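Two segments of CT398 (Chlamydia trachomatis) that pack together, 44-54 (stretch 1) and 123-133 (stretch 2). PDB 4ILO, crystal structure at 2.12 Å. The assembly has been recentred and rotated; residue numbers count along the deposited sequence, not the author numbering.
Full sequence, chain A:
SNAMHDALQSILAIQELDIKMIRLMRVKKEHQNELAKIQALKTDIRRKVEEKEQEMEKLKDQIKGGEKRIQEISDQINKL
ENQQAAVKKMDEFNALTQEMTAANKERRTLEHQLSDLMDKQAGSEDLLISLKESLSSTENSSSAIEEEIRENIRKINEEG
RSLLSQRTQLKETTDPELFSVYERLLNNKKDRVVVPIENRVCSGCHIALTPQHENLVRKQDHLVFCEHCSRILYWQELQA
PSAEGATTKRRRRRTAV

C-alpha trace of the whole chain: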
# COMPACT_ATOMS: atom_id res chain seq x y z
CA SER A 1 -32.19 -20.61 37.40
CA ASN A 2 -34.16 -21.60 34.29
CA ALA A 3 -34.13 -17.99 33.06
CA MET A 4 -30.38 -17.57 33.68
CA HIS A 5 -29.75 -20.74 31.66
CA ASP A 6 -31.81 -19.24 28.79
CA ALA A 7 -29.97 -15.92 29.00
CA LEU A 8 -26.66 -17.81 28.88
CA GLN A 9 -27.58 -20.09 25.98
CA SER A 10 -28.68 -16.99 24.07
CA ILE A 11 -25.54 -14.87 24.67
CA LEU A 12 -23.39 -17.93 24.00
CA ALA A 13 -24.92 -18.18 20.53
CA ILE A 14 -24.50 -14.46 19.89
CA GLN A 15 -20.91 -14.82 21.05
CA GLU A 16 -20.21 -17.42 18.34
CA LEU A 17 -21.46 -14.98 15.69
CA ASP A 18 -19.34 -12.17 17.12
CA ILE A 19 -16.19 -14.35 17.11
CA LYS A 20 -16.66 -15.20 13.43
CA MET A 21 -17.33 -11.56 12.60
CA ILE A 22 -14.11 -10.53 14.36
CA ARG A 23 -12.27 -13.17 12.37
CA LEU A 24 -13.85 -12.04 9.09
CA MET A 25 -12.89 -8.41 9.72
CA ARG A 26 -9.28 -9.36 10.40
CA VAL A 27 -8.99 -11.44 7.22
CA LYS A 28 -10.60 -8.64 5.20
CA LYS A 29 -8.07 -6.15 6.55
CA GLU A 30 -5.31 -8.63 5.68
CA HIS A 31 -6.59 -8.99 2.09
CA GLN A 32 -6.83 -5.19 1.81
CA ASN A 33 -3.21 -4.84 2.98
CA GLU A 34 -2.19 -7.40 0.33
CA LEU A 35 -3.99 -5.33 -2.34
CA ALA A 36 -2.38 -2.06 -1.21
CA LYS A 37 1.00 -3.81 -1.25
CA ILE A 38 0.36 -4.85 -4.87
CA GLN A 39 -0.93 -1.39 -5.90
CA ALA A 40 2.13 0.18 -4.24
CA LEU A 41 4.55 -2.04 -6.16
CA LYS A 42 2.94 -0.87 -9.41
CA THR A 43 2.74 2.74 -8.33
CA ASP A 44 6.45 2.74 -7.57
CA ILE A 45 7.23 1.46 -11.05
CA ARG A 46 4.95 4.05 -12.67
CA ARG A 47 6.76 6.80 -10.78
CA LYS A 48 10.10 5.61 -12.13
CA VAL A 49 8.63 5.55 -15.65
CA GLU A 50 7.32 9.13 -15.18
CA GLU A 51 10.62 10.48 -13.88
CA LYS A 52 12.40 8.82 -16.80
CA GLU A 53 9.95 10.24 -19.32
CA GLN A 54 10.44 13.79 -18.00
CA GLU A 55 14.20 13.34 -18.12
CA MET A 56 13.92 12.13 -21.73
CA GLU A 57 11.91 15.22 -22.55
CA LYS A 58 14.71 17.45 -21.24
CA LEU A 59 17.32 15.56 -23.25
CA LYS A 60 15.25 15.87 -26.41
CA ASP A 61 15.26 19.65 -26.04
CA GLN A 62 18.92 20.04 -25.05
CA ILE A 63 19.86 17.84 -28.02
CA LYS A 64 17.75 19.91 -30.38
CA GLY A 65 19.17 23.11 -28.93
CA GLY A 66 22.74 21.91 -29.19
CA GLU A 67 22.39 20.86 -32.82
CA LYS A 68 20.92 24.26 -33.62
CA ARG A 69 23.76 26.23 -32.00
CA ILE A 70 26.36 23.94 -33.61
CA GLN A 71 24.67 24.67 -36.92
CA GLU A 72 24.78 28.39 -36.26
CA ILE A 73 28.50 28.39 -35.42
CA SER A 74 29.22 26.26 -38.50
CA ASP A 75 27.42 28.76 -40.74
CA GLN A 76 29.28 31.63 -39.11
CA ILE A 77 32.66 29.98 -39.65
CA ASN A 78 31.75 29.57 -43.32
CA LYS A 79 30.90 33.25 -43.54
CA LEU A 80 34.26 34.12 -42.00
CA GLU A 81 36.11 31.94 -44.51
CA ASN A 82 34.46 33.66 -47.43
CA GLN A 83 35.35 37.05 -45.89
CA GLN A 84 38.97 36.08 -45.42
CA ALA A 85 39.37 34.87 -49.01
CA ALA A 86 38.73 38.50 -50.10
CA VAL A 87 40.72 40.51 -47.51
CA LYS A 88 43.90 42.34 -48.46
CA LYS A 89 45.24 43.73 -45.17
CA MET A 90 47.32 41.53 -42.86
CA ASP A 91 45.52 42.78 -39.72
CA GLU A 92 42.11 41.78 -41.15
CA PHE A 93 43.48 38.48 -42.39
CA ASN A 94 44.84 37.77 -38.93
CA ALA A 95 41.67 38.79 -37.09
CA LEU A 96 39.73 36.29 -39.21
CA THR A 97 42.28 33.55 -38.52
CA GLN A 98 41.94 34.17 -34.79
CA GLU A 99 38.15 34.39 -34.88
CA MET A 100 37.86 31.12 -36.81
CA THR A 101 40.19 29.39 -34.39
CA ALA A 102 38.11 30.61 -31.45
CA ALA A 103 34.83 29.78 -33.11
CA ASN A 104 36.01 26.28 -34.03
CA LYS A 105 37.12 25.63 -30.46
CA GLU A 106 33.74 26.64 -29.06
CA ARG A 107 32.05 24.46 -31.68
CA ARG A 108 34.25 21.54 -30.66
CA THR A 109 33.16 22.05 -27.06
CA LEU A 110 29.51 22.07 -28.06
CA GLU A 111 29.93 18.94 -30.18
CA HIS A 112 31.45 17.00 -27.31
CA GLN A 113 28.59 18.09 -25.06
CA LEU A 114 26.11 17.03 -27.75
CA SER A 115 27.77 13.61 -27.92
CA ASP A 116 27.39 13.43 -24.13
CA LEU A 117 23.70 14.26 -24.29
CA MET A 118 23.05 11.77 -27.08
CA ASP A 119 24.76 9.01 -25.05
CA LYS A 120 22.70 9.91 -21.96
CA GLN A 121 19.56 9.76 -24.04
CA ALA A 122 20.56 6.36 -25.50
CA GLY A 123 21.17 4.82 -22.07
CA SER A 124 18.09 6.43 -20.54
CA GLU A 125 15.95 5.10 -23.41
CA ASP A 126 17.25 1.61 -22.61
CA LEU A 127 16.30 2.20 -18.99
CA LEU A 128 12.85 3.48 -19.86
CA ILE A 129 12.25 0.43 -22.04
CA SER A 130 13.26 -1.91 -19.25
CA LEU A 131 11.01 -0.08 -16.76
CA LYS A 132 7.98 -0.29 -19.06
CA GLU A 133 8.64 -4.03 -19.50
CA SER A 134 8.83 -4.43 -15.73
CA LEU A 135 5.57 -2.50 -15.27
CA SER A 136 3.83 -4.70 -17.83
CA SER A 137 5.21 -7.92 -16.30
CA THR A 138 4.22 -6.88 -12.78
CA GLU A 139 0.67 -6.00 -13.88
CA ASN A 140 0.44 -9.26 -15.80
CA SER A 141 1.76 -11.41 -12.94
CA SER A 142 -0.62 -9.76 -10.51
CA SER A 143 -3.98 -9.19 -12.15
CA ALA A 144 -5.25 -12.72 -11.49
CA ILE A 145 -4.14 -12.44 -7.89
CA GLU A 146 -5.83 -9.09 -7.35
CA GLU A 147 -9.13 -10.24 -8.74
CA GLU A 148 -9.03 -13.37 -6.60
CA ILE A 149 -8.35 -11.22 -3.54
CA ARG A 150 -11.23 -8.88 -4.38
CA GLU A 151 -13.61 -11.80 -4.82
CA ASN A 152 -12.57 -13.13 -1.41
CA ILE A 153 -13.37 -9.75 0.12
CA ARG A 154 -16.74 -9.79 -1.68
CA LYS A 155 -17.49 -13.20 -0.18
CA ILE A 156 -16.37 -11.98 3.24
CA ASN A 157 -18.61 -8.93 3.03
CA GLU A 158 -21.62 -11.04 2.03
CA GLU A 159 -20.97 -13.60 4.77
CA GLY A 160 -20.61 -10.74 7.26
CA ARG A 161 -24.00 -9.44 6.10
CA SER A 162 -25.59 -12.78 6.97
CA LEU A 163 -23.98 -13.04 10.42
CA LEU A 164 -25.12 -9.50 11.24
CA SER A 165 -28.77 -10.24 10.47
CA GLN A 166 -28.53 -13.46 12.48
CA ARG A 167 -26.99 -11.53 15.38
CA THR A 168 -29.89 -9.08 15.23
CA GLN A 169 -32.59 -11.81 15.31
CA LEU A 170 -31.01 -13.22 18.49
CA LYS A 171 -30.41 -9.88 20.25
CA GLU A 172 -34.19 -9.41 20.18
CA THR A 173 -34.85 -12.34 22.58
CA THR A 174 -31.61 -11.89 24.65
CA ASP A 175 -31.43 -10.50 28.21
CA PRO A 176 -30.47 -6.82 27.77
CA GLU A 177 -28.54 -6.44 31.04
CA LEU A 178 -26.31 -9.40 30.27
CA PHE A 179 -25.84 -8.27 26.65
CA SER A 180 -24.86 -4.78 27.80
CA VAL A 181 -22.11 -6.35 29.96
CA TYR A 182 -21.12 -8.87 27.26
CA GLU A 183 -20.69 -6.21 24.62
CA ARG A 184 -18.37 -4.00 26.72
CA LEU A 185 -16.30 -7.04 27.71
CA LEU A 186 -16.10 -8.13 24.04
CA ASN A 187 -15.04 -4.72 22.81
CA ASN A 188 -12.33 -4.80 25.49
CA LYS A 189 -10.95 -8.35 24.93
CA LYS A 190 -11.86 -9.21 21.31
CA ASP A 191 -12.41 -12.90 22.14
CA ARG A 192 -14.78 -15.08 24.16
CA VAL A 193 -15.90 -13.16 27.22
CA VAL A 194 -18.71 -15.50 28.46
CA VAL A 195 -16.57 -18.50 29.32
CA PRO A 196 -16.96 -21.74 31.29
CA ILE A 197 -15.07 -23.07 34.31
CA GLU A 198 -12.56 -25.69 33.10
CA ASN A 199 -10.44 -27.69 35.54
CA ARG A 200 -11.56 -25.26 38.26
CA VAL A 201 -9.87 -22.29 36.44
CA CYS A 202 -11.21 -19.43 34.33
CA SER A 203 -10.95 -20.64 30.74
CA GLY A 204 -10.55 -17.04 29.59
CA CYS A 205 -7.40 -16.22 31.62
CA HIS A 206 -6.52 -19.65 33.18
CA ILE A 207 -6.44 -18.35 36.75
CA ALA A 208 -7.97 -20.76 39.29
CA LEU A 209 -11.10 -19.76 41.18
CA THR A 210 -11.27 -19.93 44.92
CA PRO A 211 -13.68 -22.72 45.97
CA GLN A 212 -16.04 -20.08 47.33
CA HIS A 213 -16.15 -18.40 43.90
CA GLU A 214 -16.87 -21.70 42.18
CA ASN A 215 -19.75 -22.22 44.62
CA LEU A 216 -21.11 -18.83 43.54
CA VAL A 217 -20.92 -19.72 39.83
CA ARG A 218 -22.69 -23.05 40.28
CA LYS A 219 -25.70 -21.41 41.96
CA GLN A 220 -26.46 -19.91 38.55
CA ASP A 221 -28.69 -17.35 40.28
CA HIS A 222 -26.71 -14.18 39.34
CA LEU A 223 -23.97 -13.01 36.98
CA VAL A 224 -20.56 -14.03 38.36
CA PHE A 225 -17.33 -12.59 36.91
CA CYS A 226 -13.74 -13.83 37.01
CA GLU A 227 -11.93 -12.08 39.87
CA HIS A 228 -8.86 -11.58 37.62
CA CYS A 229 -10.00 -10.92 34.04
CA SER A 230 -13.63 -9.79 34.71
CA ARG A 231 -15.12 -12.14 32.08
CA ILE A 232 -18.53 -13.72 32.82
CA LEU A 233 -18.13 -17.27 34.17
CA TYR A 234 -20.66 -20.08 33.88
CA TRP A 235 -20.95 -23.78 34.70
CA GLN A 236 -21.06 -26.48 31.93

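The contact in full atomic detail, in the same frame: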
# COMPACT_ATOMS: atom_id res chain seq x y z
N ASP A 44 5.04 2.43 -7.58
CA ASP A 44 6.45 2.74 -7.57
C ASP A 44 7.05 2.62 -8.96
O ASP A 44 7.92 3.42 -9.36
CB ASP A 44 7.17 1.82 -6.59
CG ASP A 44 8.65 2.13 -6.52
OD1 ASP A 44 8.97 3.23 -6.03
OD2 ASP A 44 9.48 1.29 -6.95
N ILE A 45 6.64 1.61 -9.73
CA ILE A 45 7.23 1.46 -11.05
C ILE A 45 6.74 2.57 -11.98
O ILE A 45 7.48 3.06 -12.82
CB ILE A 45 7.01 0.07 -11.64
CG1 ILE A 45 7.63 -1.01 -10.77
CG2 ILE A 45 7.64 -0.01 -13.00
CD1 ILE A 45 7.14 -2.40 -11.11
N ARG A 46 5.47 2.96 -11.84
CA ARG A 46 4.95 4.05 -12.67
C ARG A 46 5.68 5.34 -12.39
O ARG A 46 5.94 6.13 -13.31
CB ARG A 46 3.44 4.22 -12.41
CG ARG A 46 2.57 3.24 -13.20
CD ARG A 46 1.14 3.11 -12.59
NE ARG A 46 0.47 1.87 -13.03
CZ ARG A 46 -0.52 1.26 -12.37
NH1 ARG A 46 -0.99 1.75 -11.22
NH2 ARG A 46 -1.06 0.14 -12.87
N ARG A 47 6.04 5.58 -11.12
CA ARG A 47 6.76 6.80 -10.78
C ARG A 47 8.12 6.82 -11.45
O ARG A 47 8.57 7.86 -11.95
CB ARG A 47 6.93 6.94 -9.27
N LYS A 48 8.82 5.68 -11.45
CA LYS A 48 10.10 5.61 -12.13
C LYS A 48 9.92 5.89 -13.61
O LYS A 48 10.71 6.63 -14.21
CB LYS A 48 10.77 4.25 -11.89
CG LYS A 48 11.34 4.08 -10.47
CD LYS A 48 12.09 2.75 -10.30
CE LYS A 48 12.29 2.43 -8.81
NZ LYS A 48 13.13 1.22 -8.62
N VAL A 49 8.87 5.31 -14.23
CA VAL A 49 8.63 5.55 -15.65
C VAL A 49 8.40 7.04 -15.91
O VAL A 49 9.01 7.62 -16.83
CB VAL A 49 7.49 4.65 -16.18
CG1 VAL A 49 7.10 5.08 -17.58
CG2 VAL A 49 7.95 3.20 -16.22
N GLU A 50 7.61 7.70 -15.04
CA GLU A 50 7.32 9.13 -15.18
C GLU A 50 8.58 9.98 -15.05
O GLU A 50 8.81 10.88 -15.86
CB GLU A 50 6.29 9.59 -14.14
N GLU A 51 9.40 9.71 -14.03
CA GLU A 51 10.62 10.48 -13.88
C GLU A 51 11.53 10.30 -15.09
O GLU A 51 12.18 11.25 -15.54
CB GLU A 51 11.36 10.10 -12.59
CG GLU A 51 10.49 10.28 -11.33
CD GLU A 51 11.11 9.72 -10.06
OE1 GLU A 51 12.04 8.88 -10.15
OE2 GLU A 51 10.65 10.12 -8.96
N LYS A 52 11.57 9.08 -15.64
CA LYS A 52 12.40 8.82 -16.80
C LYS A 52 11.85 9.52 -18.03
O LYS A 52 12.61 10.10 -18.83
CB LYS A 52 12.55 7.32 -17.05
CG LYS A 52 13.93 6.96 -17.51
CD LYS A 52 14.81 7.16 -16.31
CE LYS A 52 16.22 6.98 -16.62
NZ LYS A 52 16.95 7.14 -15.36
N GLU A 53 10.54 9.53 -18.19
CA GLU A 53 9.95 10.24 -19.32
C GLU A 53 10.27 11.74 -19.26
O GLU A 53 10.66 12.34 -20.27
CB GLU A 53 8.45 9.96 -19.38
CG GLU A 53 8.18 8.52 -19.82
CD GLU A 53 6.68 8.19 -19.96
OE1 GLU A 53 5.85 8.90 -19.37
OE2 GLU A 53 6.34 7.22 -20.68
N GLN A 54 10.17 12.35 -18.08
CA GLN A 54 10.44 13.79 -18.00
C GLN A 54 11.90 14.09 -18.28
O GLN A 54 12.22 15.14 -18.85
CB GLN A 54 10.06 14.33 -16.62
CG GLN A 54 8.56 14.12 -16.31
CD GLN A 54 8.17 14.66 -14.95
OE1 GLN A 54 8.97 15.34 -14.29
NE2 GLN A 54 6.92 14.36 -14.52
N GLY A 123 21.23 5.67 -23.25
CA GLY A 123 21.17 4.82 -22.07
C GLY A 123 19.88 4.97 -21.29
O GLY A 123 19.34 4.00 -20.76
N SER A 124 19.35 6.20 -21.22
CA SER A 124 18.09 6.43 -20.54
C SER A 124 16.90 5.82 -21.29
O SER A 124 15.92 5.40 -20.66
CB SER A 124 17.87 7.91 -20.32
OG SER A 124 18.85 8.34 -19.39
N GLU A 125 16.95 5.83 -22.63
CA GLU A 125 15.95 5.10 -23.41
C GLU A 125 16.00 3.60 -23.09
O GLU A 125 14.95 2.95 -22.92
CB GLU A 125 16.19 5.37 -24.90
CG GLU A 125 15.30 4.59 -25.87
CD GLU A 125 13.83 5.02 -25.84
OE1 GLU A 125 13.51 6.15 -25.40
OE2 GLU A 125 12.97 4.20 -26.25
N ASP A 126 17.19 3.02 -22.99
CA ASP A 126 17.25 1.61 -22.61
C ASP A 126 16.64 1.41 -21.23
O ASP A 126 16.04 0.36 -20.95
CB ASP A 126 18.70 1.11 -22.62
CG ASP A 126 19.24 0.90 -24.05
OD1 ASP A 126 18.45 0.62 -25.00
OD2 ASP A 126 20.47 1.00 -24.19
N LEU A 127 16.83 2.37 -20.33
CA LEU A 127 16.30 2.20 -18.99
C LEU A 127 14.80 2.35 -18.98
O LEU A 127 14.10 1.63 -18.25
CB LEU A 127 16.86 3.24 -18.03
CG LEU A 127 18.11 2.85 -17.29
CD1 LEU A 127 18.72 4.08 -16.62
CD2 LEU A 127 17.70 1.81 -16.28
N LEU A 128 14.30 3.32 -19.75
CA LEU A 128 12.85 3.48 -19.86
C LEU A 128 12.21 2.21 -20.40
O LEU A 128 11.14 1.77 -19.93
CB LEU A 128 12.52 4.64 -20.78
CG LEU A 128 11.08 5.01 -21.05
CD1 LEU A 128 10.34 5.18 -19.74
CD2 LEU A 128 11.04 6.30 -21.83
N ILE A 129 12.85 1.60 -21.39
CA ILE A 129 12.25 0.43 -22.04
C ILE A 129 12.14 -0.69 -21.03
O ILE A 129 11.13 -1.39 -20.92
CB ILE A 129 13.12 0.01 -23.23
CG1 ILE A 129 12.95 0.98 -24.40
CG2 ILE A 129 12.78 -1.40 -23.68
CD1 ILE A 129 13.97 0.77 -25.50
N SER A 130 13.22 -0.88 -20.28
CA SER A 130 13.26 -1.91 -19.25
C SER A 130 12.22 -1.64 -18.16
O SER A 130 11.63 -2.59 -17.60
CB SER A 130 14.66 -1.92 -18.68
OG SER A 130 14.82 -2.98 -17.79
N LEU A 131 12.00 -0.36 -17.82
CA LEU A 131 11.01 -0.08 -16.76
C LEU A 131 9.57 -0.31 -17.24
O LEU A 131 8.71 -0.75 -16.47
CB LEU A 131 11.16 1.37 -16.25
CG LEU A 131 12.37 1.74 -15.39
CD1 LEU A 131 12.56 3.26 -15.38
CD2 LEU A 131 12.23 1.22 -13.95
N LYS A 132 9.29 0.01 -18.50
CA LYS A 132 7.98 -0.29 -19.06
C LYS A 132 7.73 -1.81 -19.11
O LYS A 132 6.64 -2.29 -18.76
CB LYS A 132 7.90 0.32 -20.46
CG LYS A 132 7.63 1.83 -20.45
CD LYS A 132 7.62 2.41 -21.87
CE LYS A 132 7.41 3.95 -21.88
NZ LYS A 132 7.61 4.57 -23.26
N GLU A 133 8.75 -2.58 -19.51
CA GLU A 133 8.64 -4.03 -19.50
C GLU A 133 8.32 -4.53 -18.11
O GLU A 133 7.49 -5.42 -17.93
CB GLU A 133 9.95 -4.66 -19.96
CG GLU A 133 9.87 -6.17 -20.27
CD GLU A 133 10.88 -6.62 -21.34
OE1 GLU A 133 10.51 -7.42 -22.24
OE2 GLU A 133 12.06 -6.15 -21.30
O HOH W 1 7.45 7.22 -23.04

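The contact between helices 44-54 and 123-133 is a small antiparallel coiled-coil-like packing in which a few aliphatic side chains pack with the alkyl parts of lysines, with a long, water-bridged salt bridge at the margin. The helix directions differ by 156° and the axes approach to 9.5 Å, so side chains rather than backbones must fill the space between them. Only 464 Å² is buried, summed over both sides, and no direct hydrogen bond crosses the interface; each helix meets its backbone needs internally, as in V49 N to I45 O and L131 N to L127 O.

At the centre, V49 and L131 lie in register. V49 points sideways, yet its branched side chain serves two neighbours: CG2 lies 3.7 Å from L131 CB, while CG1 lies 3.9 Å from L128 CD1. The buried I45 instead packs a methyl on main chain, its CG2 3.7 Å from the carbonyl L131 O. L131 points toward the other helix, and its CD2 reaches 3.9 Å from K48 CB, a reminder that the first carbons of a lysine can pack while its charged end leads away.

K52 illustrates the principle more fully. Its side chain is a knob in a hole formed by S124, L127, L128 and L131. K52 CG lies 4.0 Å from S124 O, and K52 NZ lies 3.8 Å from L127 CD1. A long, flexible chain suits this partly exposed site because its carbons supply apolar cover along most of its length.

E53 and K132 close one flank. Both leave their helices sideways, but their ends come nearer. E53 OE2 and K132 NZ are 3.9 Å apart, a long salt bridge, and a water reinforces it by donating to E53 OE2 at 2.6 Å and accepting from K132 NZ at 2.7 Å.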